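Local structure of oligopeptide ABC transporter, periplasmic oligopeptide-binding protein, putative (Thermotoga maritima MSB8, 5IPW) at residues Ser523-Tyr528 with Glu541-Pro546; Ile507-Glu512 with Tyr553-Leu558; Ile341-Ala346 with Phe487-Trp492. The protein probably binds oligopeptides outside the inner membrane and hands them to an ABC transporter for uptake into the cell. All coordinates share one frame; numbering follows the deposited sequence.

Interaction 1: Ser523-Tyr528 with Glu541-Pro546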
loop_
_atom_site.group_PDB
_atom_site.type_symbol
_atom_site.label_atom_id
_atom_site.label_comp_id
_atom_site.label_asym_id
_atom_site.label_seq_id
_atom_site.Cartn_x
_atom_site.Cartn_y
_atom_site.Cartn_z
ATOM N N SER A 523 2.943 -25.712 5.296
ATOM C CA SER A 523 3.794 -24.897 6.183
ATOM C C SER A 523 4.880 -25.687 6.908
ATOM O O SER A 523 5.944 -25.142 7.211
ATOM C CB SER A 523 2.938 -24.168 7.219
ATOM O OG SER A 523 2.045 -23.260 6.599
ATOM N N GLY A 524 4.603 -26.953 7.212
ATOM C CA GLY A 524 5.592 -27.823 7.843
ATOM C C GLY A 524 6.811 -27.984 6.953
ATOM O O GLY A 524 7.932 -27.643 7.339
ATOM N N TRP A 525 6.569 -28.477 5.745
ATOM C CA TRP A 525 7.628 -28.727 4.769
ATOM C C TRP A 525 8.315 -27.454 4.282
ATOM O O TRP A 525 9.538 -27.430 4.133
ATOM C CB TRP A 525 7.062 -29.503 3.575
ATOM C CG TRP A 525 6.808 -30.937 3.897
ATOM C CD1 TRP A 525 5.630 -31.496 4.305
ATOM C CD2 TRP A 525 7.764 -31.996 3.859
ATOM N NE1 TRP A 525 5.794 -32.844 4.514
ATOM C CE2 TRP A 525 7.095 -33.177 4.246
ATOM C CE3 TRP A 525 9.121 -32.065 3.526
ATOM C CZ2 TRP A 525 7.739 -34.412 4.310
ATOM C CZ3 TRP A 525 9.761 -33.291 3.591
ATOM C CH2 TRP A 525 9.070 -34.449 3.981
ATOM N N ILE A 526 7.530 -26.407 4.035
ATOM C CA ILE A 526 8.066 -25.113 3.607
ATOM C C ILE A 526 9.060 -24.569 4.631
ATOM O O ILE A 526 10.094 -24.011 4.273
ATOM C CB ILE A 526 6.934 -24.086 3.379
ATOM C CG1 ILE A 526 6.112 -24.479 2.150
ATOM C CG2 ILE A 526 7.495 -22.678 3.192
ATOM C CD1 ILE A 526 4.743 -23.846 2.106
ATOM N N SER A 527 8.735 -24.730 5.907
ATOM C CA SER A 527 9.607 -24.288 6.985
ATOM C C SER A 527 10.844 -25.190 7.082
ATOM O O SER A 527 11.955 -24.713 7.334
ATOM C CB SER A 527 8.827 -24.290 8.295
ATOM O OG SER A 527 9.510 -23.576 9.298
ATOM N N TYR A 528 10.638 -26.491 6.874
ATOM C CA TYR A 528 11.730 -27.469 6.819
ATOM C C TYR A 528 12.695 -27.166 5.658
ATOM O O TYR A 528 13.915 -27.270 5.812
ATOM C CB TYR A 528 11.155 -28.898 6.729
ATOM C CG TYR A 528 12.176 -30.004 6.522
ATOM C CD1 TYR A 528 13.323 -30.084 7.311
ATOM C CD2 TYR A 528 11.978 -30.984 5.551
ATOM C CE1 TYR A 528 14.254 -31.094 7.127
ATOM C CE2 TYR A 528 12.904 -32.001 5.359
ATOM C CZ TYR A 528 14.042 -32.050 6.151
ATOM O OH TYR A 528 14.973 -33.048 5.974
ATOM N N GLU A 541 14.891 -32.934 12.819
ATOM C CA GLU A 541 13.582 -33.597 12.725
ATOM C C GLU A 541 12.845 -33.263 11.419
ATOM O O GLU A 541 12.716 -32.092 11.052
ATOM C CB GLU A 541 12.701 -33.199 13.918
ATOM C CG GLU A 541 13.285 -33.510 15.294
ATOM C CD GLU A 541 13.267 -34.988 15.654
ATOM O OE1 GLU A 541 12.493 -35.757 15.047
ATOM O OE2 GLU A 541 14.025 -35.378 16.566
ATOM N N VAL A 542 12.358 -34.303 10.739
ATOM C CA VAL A 542 11.569 -34.173 9.510
ATOM C C VAL A 542 10.080 -34.170 9.869
ATOM O O VAL A 542 9.658 -34.962 10.715
ATOM C CB VAL A 542 11.851 -35.357 8.552
ATOM C CG1 VAL A 542 10.998 -35.278 7.291
ATOM C CG2 VAL A 542 13.328 -35.406 8.186
ATOM N N PRO A 543 9.275 -33.291 9.232
ATOM C CA PRO A 543 7.838 -33.285 9.506
ATOM C C PRO A 543 7.064 -34.240 8.595
ATOM O O PRO A 543 7.475 -34.480 7.455
ATOM C CB PRO A 543 7.444 -31.838 9.216
ATOM C CG PRO A 543 8.359 -31.436 8.111
ATOM C CD PRO A 543 9.633 -32.234 8.265
ATOM N N GLU A 544 5.956 -34.774 9.107
ATOM C CA GLU A 544 5.072 -35.650 8.335
ATOM C C GLU A 544 4.112 -34.821 7.475
ATOM O O GLU A 544 4.204 -33.591 7.426
ATOM C CB GLU A 544 4.300 -36.612 9.264
ATOM C CG GLU A 544 3.095 -36.024 10.009
ATOM C CD GLU A 544 3.456 -35.331 11.317
ATOM O OE1 GLU A 544 2.665 -35.430 12.280
ATOM O OE2 GLU A 544 4.524 -34.687 11.394
ATOM N N GLY A 545 3.192 -35.504 6.800
ATOM C CA GLY A 545 2.188 -34.846 5.969
ATOM C C GLY A 545 2.615 -34.824 4.517
ATOM O O GLY A 545 3.770 -35.118 4.205
ATOM N N PRO A 546 1.684 -34.475 3.613
ATOM C CA PRO A 546 2.039 -34.432 2.202
ATOM C C PRO A 546 3.087 -33.363 1.933
ATOM O O PRO A 546 2.998 -32.264 2.485
ATOM C CB PRO A 546 0.718 -34.072 1.505
ATOM C CG PRO A 546 -0.350 -34.299 2.521
ATOM C CD PRO A 546 0.299 -34.037 3.841
#
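W525 and Y528, one helical turn apart on helix 523-534, hold P543 of the returning chain between them. From CB, the W525 side chain leaves the helix with CG anti to its carbonyl carbon (chi1 -74°). On the five-membered ring, CD1 lies 3.3 Å from P546 O. Next to it, NE1 donates a hydrogen bond of 3.1 Å to G545 O, moderately bent at 145°. The indole N-H reaches this oxygen from above the carbonyl plane, and the oxygen itself is tilted somewhat from the ring plane. Further round, CZ2 meets P543 O at 3.2 Å, an oxygen that stands over the rim of one ring face. P543 CG covers that same face, 4.3 Å from CD2. At the far end of the six-membered ring, CH2 packs on V542 CG1 at 3.9 Å. Tryptophan suits this place because one flat group supplies a broad apolar surface and a single N-H for a backbone carbonyl.

Y528 takes the other part of P543. Its CG is anti to the backbone N (chi1 174°), and P543 CD stands over one face of the ring in a CH-pi contact, 4.2 Å from CD to the ring centroid, while Y528 OH touches V542 CG2 at 3.6 Å. CE3 of W525 meets the edge of the tyrosine ring, in its plane. At G545 a CB would be jammed against the preceding carbonyl oxygen, so glycine is called for. P548 and P539, outside the two segments, extend the proline packing on W525 and Y528 respectively. The arrangement is a proline-aromatic contact at the protein surface, in which the extended connection between helices 523-534 and 550-564 folds back onto the first of them.

Interaction 2: Ile507-Glu512 with Tyr553-Leu558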
loop_
_atom_site.group_PDB
_atom_site.type_symbol
_atom_site.label_atom_id
_atom_site.label_comp_id
_atom_site.label_asym_id
_atom_site.label_seq_id
_atom_site.Cartn_x
_atom_site.Cartn_y
_atom_site.Cartn_z
ATOM N N ILE A 507 1.911 -14.447 -2.494
ATOM C CA ILE A 507 2.624 -14.881 -3.682
ATOM C C ILE A 507 3.676 -15.912 -3.299
ATOM O O ILE A 507 3.823 -16.931 -3.975
ATOM C CB ILE A 507 3.256 -13.688 -4.431
ATOM C CG1 ILE A 507 2.243 -13.042 -5.376
ATOM C CG2 ILE A 507 4.428 -14.128 -5.292
ATOM C CD1 ILE A 507 0.889 -12.746 -4.768
ATOM N N PHE A 508 4.397 -15.650 -2.213
ATOM C CA PHE A 508 5.547 -16.462 -1.835
ATOM C C PHE A 508 5.325 -17.250 -0.548
ATOM O O PHE A 508 5.189 -16.662 0.525
ATOM C CB PHE A 508 6.768 -15.567 -1.678
ATOM C CG PHE A 508 7.114 -14.821 -2.925
ATOM C CD1 PHE A 508 7.628 -15.494 -4.020
ATOM C CD2 PHE A 508 6.911 -13.454 -3.020
ATOM C CE1 PHE A 508 7.947 -14.822 -5.183
ATOM C CE2 PHE A 508 7.228 -12.771 -4.183
ATOM C CZ PHE A 508 7.747 -13.458 -5.265
ATOM N N PRO A 509 5.293 -18.589 -0.649
ATOM C CA PRO A 509 5.255 -19.411 0.548
ATOM C C PRO A 509 6.442 -19.154 1.457
ATOM O O PRO A 509 7.559 -19.010 0.972
ATOM C CB PRO A 509 5.296 -20.834 -0.008
ATOM C CG PRO A 509 4.643 -20.722 -1.338
ATOM C CD PRO A 509 5.062 -19.386 -1.866
ATOM N N GLY A 510 6.186 -19.073 2.760
ATOM C CA GLY A 510 7.240 -18.895 3.759
ATOM C C GLY A 510 7.985 -17.571 3.690
ATOM O O GLY A 510 9.115 -17.467 4.172
ATOM N N SER A 511 7.364 -16.554 3.095
ATOM C CA SER A 511 7.943 -15.211 3.083
ATOM C C SER A 511 7.577 -14.443 4.356
ATOM O O SER A 511 8.178 -13.414 4.654
ATOM C CB SER A 511 7.473 -14.440 1.858
ATOM O OG SER A 511 6.064 -14.386 1.816
ATOM N N GLU A 512 6.587 -14.940 5.095
ATOM C CA GLU A 512 6.153 -14.314 6.349
ATOM C C GLU A 512 5.894 -15.383 7.410
ATOM O O GLU A 512 5.771 -16.564 7.097
ATOM C CB GLU A 512 4.887 -13.466 6.124
ATOM C CG GLU A 512 5.039 -12.353 5.091
ATOM C CD GLU A 512 3.880 -11.361 5.095
ATOM O OE1 GLU A 512 3.585 -10.800 6.168
ATOM O OE2 GLU A 512 3.266 -11.128 4.029
ATOM N N TYR A 553 8.441 -25.168 -3.887
ATOM C CA TYR A 553 9.792 -24.954 -3.358
ATOM C C TYR A 553 10.558 -23.927 -4.185
ATOM O O TYR A 553 11.492 -23.293 -3.688
ATOM C CB TYR A 553 10.593 -26.259 -3.334
ATOM C CG TYR A 553 10.236 -27.255 -2.243
ATOM C CD1 TYR A 553 9.768 -26.841 -0.994
ATOM C CD2 TYR A 553 10.417 -28.622 -2.448
ATOM C CE1 TYR A 553 9.465 -27.760 -0.002
ATOM C CE2 TYR A 553 10.119 -29.545 -1.461
ATOM C CZ TYR A 553 9.644 -29.110 -0.239
ATOM O OH TYR A 553 9.346 -30.021 0.746
ATOM N N ARG A 554 10.169 -23.787 -5.451
ATOM C CA ARG A 554 10.793 -22.836 -6.364
ATOM C C ARG A 554 10.396 -21.400 -6.022
ATOM O O ARG A 554 11.251 -20.511 -5.960
ATOM C CB ARG A 554 10.421 -23.175 -7.821
ATOM C CG ARG A 554 11.585 -23.135 -8.805
ATOM C CD ARG A 554 12.826 -23.860 -8.289
ATOM N NE ARG A 554 12.501 -25.086 -7.552
ATOM C CZ ARG A 554 13.290 -25.669 -6.648
ATOM N NH1 ARG A 554 14.478 -25.157 -6.339
ATOM N NH2 ARG A 554 12.886 -26.778 -6.040
ATOM N N LEU A 555 9.100 -21.181 -5.795
ATOM C CA LEU A 555 8.594 -19.871 -5.363
ATOM C C LEU A 555 9.305 -19.347 -4.117
ATOM O O LEU A 555 9.485 -18.141 -3.968
ATOM C CB LEU A 555 7.088 -19.919 -5.100
ATOM C CG LEU A 555 6.183 -19.826 -6.323
ATOM C CD1 LEU A 555 4.747 -20.128 -5.934
ATOM C CD2 LEU A 555 6.272 -18.456 -6.978
ATOM N N VAL A 556 9.707 -20.249 -3.226
ATOM C CA VAL A 556 10.478 -19.856 -2.050
ATOM C C VAL A 556 11.819 -19.302 -2.503
ATOM O O VAL A 556 12.205 -18.209 -2.099
ATOM C CB VAL A 556 10.708 -21.034 -1.080
ATOM C CG1 VAL A 556 11.605 -20.620 0.076
ATOM C CG2 VAL A 556 9.381 -21.561 -0.548
ATOM N N ASP A 557 12.515 -20.060 -3.349
ATOM C CA ASP A 557 13.829 -19.666 -3.867
ATOM C C ASP A 557 13.788 -18.284 -4.509
ATOM O O ASP A 557 14.677 -17.455 -4.278
ATOM C CB ASP A 557 14.332 -20.686 -4.892
ATOM C CG ASP A 557 14.745 -21.998 -4.256
ATOM O OD1 ASP A 557 15.492 -21.966 -3.254
ATOM O OD2 ASP A 557 14.329 -23.059 -4.767
ATOM N N LEU A 558 12.748 -18.055 -5.306
ATOM C CA LEU A 558 12.520 -16.758 -5.932
ATOM C C LEU A 558 12.437 -15.646 -4.894
ATOM O O LEU A 558 13.105 -14.619 -5.031
ATOM C CB LEU A 558 11.240 -16.777 -6.776
ATOM C CG LEU A 558 11.240 -17.636 -8.047
ATOM C CD1 LEU A 558 9.933 -17.450 -8.803
ATOM C CD2 LEU A 558 12.417 -17.306 -8.954
#
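Apolar packing carries the contact between P509 and L555, with F508 and V556 beside them. The proline sets CD against L555 CB at 3.9 Å, the two side chains crossing obliquely, and its CB approaches V556 CG2. F508 reaches the next turn of the helix, where CE1 lies 4.1 Å from L558 CB. I507 CG2 covers one face of the phenyl ring over its centre.

Carbonyl oxygens make a second group of contacts. L555 O sits at the edge of the phenyl ring, 3.2 Å from F508 CD1, where the C-H groups are slightly positive. P509 O in turn rests on V556 CG2 at 3.5 Å.

No hydrogen bond joins the two segments; the polar bonds stay within each or go to residues around them. F508 to S511 form a type II beta turn, with proline and glycine in its second and third positions: the fixed phi of P509 suits the one, the positive phi of G510 the other. The turn's backbone bond is weak, but S511 OG donates to F508 O at 2.8 Å. Within helix 550-564, R554 NH1 forms a salt bridge with D557 OD2 at 2.6 Å, on a side turned from the turn. Helix 568-584 adds M575 and A578 against F508, and H582 NE2 hydrogen-bonds to I507 O.

Interaction 3: Ile341-Ala346 with Phe487-Trp492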
loop_
_atom_site.group_PDB
_atom_site.type_symbol
_atom_site.label_atom_id
_atom_site.label_comp_id
_atom_site.label_asym_id
_atom_site.label_seq_id
_atom_site.Cartn_x
_atom_site.Cartn_y
_atom_site.Cartn_z
ATOM N N ILE A 341 -10.648 -18.468 -4.096
ATOM C CA ILE A 341 -10.684 -19.747 -3.390
ATOM C C ILE A 341 -9.396 -20.530 -3.608
ATOM O O ILE A 341 -8.763 -20.451 -4.663
ATOM C CB ILE A 341 -11.890 -20.610 -3.834
ATOM C CG1 ILE A 341 -12.108 -21.786 -2.877
ATOM C CG2 ILE A 341 -11.715 -21.124 -5.260
ATOM C CD1 ILE A 341 -13.381 -22.560 -3.160
ATOM N N SER A 342 -9.000 -21.270 -2.585
ATOM C CA SER A 342 -7.954 -22.265 -2.730
ATOM C C SER A 342 -8.490 -23.581 -2.176
ATOM O O SER A 342 -9.251 -23.597 -1.206
ATOM C CB SER A 342 -6.656 -21.833 -2.036
ATOM O OG SER A 342 -6.897 -21.232 -0.783
ATOM N N LEU A 343 -8.136 -24.674 -2.834
ATOM C CA LEU A 343 -8.516 -25.999 -2.371
ATOM C C LEU A 343 -7.460 -26.483 -1.390
ATOM O O LEU A 343 -6.332 -25.997 -1.392
ATOM C CB LEU A 343 -8.631 -26.963 -3.554
ATOM C CG LEU A 343 -9.529 -26.513 -4.711
ATOM C CD1 LEU A 343 -9.286 -27.399 -5.919
ATOM C CD2 LEU A 343 -10.999 -26.519 -4.311
ATOM N N ASN A 344 -7.827 -27.442 -0.550
ATOM C CA ASN A 344 -6.900 -27.965 0.438
ATOM C C ASN A 344 -5.959 -28.976 -0.217
ATOM O O ASN A 344 -6.299 -30.143 -0.373
ATOM C CB ASN A 344 -7.677 -28.581 1.608
ATOM C CG ASN A 344 -6.785 -28.932 2.782
ATOM O OD1 ASN A 344 -5.560 -28.962 2.664
ATOM N ND2 ASN A 344 -7.400 -29.209 3.924
ATOM N N TYR A 345 -4.768 -28.525 -0.593
ATOM C CA TYR A 345 -3.815 -29.369 -1.329
ATOM C C TYR A 345 -2.990 -30.266 -0.410
ATOM O O TYR A 345 -2.132 -31.026 -0.872
ATOM C CB TYR A 345 -2.905 -28.498 -2.193
ATOM C CG TYR A 345 -3.690 -27.483 -2.985
ATOM C CD1 TYR A 345 -4.576 -27.885 -3.968
ATOM C CD2 TYR A 345 -3.579 -26.127 -2.718
ATOM C CE1 TYR A 345 -5.315 -26.964 -4.683
ATOM C CE2 TYR A 345 -4.316 -25.193 -3.425
ATOM C CZ TYR A 345 -5.179 -25.618 -4.407
ATOM O OH TYR A 345 -5.913 -24.699 -5.108
ATOM N N ALA A 346 -3.237 -30.153 0.894
ATOM C CA ALA A 346 -2.753 -31.121 1.870
ATOM C C ALA A 346 -3.928 -31.863 2.524
ATOM O O ALA A 346 -3.810 -32.342 3.639
ATOM C CB ALA A 346 -1.903 -30.423 2.921
ATOM N N PHE A 487 -10.592 -28.496 6.430
ATOM C CA PHE A 487 -11.400 -27.889 5.389
ATOM C C PHE A 487 -11.106 -28.543 4.044
ATOM O O PHE A 487 -10.052 -29.144 3.848
ATOM C CB PHE A 487 -11.138 -26.373 5.314
ATOM C CG PHE A 487 -9.730 -26.020 4.938
ATOM C CD1 PHE A 487 -8.737 -25.939 5.902
ATOM C CD2 PHE A 487 -9.392 -25.780 3.617
ATOM C CE1 PHE A 487 -7.434 -25.625 5.553
ATOM C CE2 PHE A 487 -8.090 -25.462 3.262
ATOM C CZ PHE A 487 -7.111 -25.387 4.230
ATOM N N ASP A 488 -12.057 -28.412 3.129
ATOM C CA ASP A 488 -11.882 -28.796 1.738
ATOM C C ASP A 488 -11.395 -27.595 0.935
ATOM O O ASP A 488 -10.437 -27.694 0.161
ATOM C CB ASP A 488 -13.209 -29.293 1.151
ATOM C CG ASP A 488 -13.845 -30.384 1.983
ATOM O OD1 ASP A 488 -13.104 -31.251 2.467
ATOM O OD2 ASP A 488 -15.079 -30.380 2.156
ATOM N N ALA A 489 -12.074 -26.465 1.116
ATOM C CA ALA A 489 -11.731 -25.238 0.408
ATOM C C ALA A 489 -12.059 -23.984 1.226
ATOM O O ALA A 489 -13.098 -23.914 1.895
ATOM C CB ALA A 489 -12.444 -25.202 -0.928
ATOM N N MET A 490 -11.156 -23.004 1.147
ATOM C CA MET A 490 -11.260 -21.728 1.858
ATOM C C MET A 490 -11.316 -20.569 0.868
ATOM O O MET A 490 -10.463 -20.473 -0.032
ATOM C CB MET A 490 -10.018 -21.518 2.731
ATOM C CG MET A 490 -9.896 -22.438 3.931
ATOM S SD MET A 490 -11.010 -21.948 5.253
ATOM C CE MET A 490 -10.386 -22.920 6.609
ATOM N N VAL A 491 -12.290 -19.675 1.037
ATOM C CA VAL A 491 -12.311 -18.443 0.244
ATOM C C VAL A 491 -11.837 -17.248 1.076
ATOM O O VAL A 491 -12.102 -17.146 2.284
ATOM C CB VAL A 491 -13.688 -18.140 -0.430
ATOM C CG1 VAL A 491 -14.420 -19.424 -0.807
ATOM C CG2 VAL A 491 -14.566 -17.247 0.434
ATOM N N TRP A 492 -11.131 -16.350 0.402
ATOM C CA TRP A 492 -10.666 -15.103 0.991
ATOM C C TRP A 492 -10.476 -14.114 -0.146
ATOM O O TRP A 492 -10.339 -14.522 -1.306
ATOM C CB TRP A 492 -9.332 -15.327 1.703
ATOM C CG TRP A 492 -8.923 -14.239 2.656
ATOM C CD1 TRP A 492 -7.917 -13.324 2.487
ATOM C CD2 TRP A 492 -9.485 -13.978 3.944
ATOM N NE1 TRP A 492 -7.829 -12.508 3.588
ATOM C CE2 TRP A 492 -8.780 -12.890 4.496
ATOM C CE3 TRP A 492 -10.516 -14.559 4.683
ATOM C CZ2 TRP A 492 -9.081 -12.371 5.748
ATOM C CZ3 TRP A 492 -10.811 -14.041 5.925
ATOM C CH2 TRP A 492 -10.101 -12.957 6.444
#
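N344 lies flat on the ring of F487 and also bonds to that residue's backbone. Its amide and the phenyl plane are 16° apart, with ND2 over the ring centre, while CB is 3.6 Å from F487 CE2. The same ND2 donates to F487 O at 2.7 Å, a nearly straight bond (172°) with the oxygen in the amide plane. CG, anti to the backbone N (chi1 -170°), stands over the F487 ring. Asparagine suits the site because its other end is used as well: OD1 accepts from A346 N, an Asx turn just after the strand. The backbone N of N344 adds a bond of 2.7 Å to D488 O.

The next shell is an antiparallel strand pair. S342 and M490 are a hydrogen-bonded pair, S342 N giving to M490 O at 3.0 Å and M490 N to S342 O at 3.1 Å. Strands 340-343 and 489-494 are neighbours in a five-stranded mixed sheet whose order, 467-472, 440-445, 489-494, 340-343, 589-591, fits the type II periplasmic binding fold, 340-343 being the strand that runs against its neighbours. I341, L343, A489 and V491 share one face of the sheet, where the small A489 lets I341 CD1 come to 3.6 Å from its CB.

Further out, M490 CG covers the F487 face opposite N344, and helix 475-484 lies against the M490 side chain. W454 of helix 448-462 packs on I341 and V491. D488 is fixed by H347 through OD1 and by the T442 N-H through OD2.

How the interactions relate
Following the chain, interaction 3 comes first: strand 340-343 waits some 140 residues for strand 489-494 and closes the longest of the three loops by pairing two strands of one sheet. Both other contacts open only after it has closed. Interaction 2 opens at 507-512, and before its helix arrives at 553-558 the shorter loop of interaction 1 opens at 523-528 and closes at 541-546, so one lies wholly within the other. I526 CD1 of helix 523-534 packs on P509 CB of the turn at 3.7 Å, while helices 523-534 and 550-564 meet where W525 CE3 lies 3.5 Å from Y553 OH. P546 CG meets A346 CA, linking interaction 1 to the loop leaving strand 340-343.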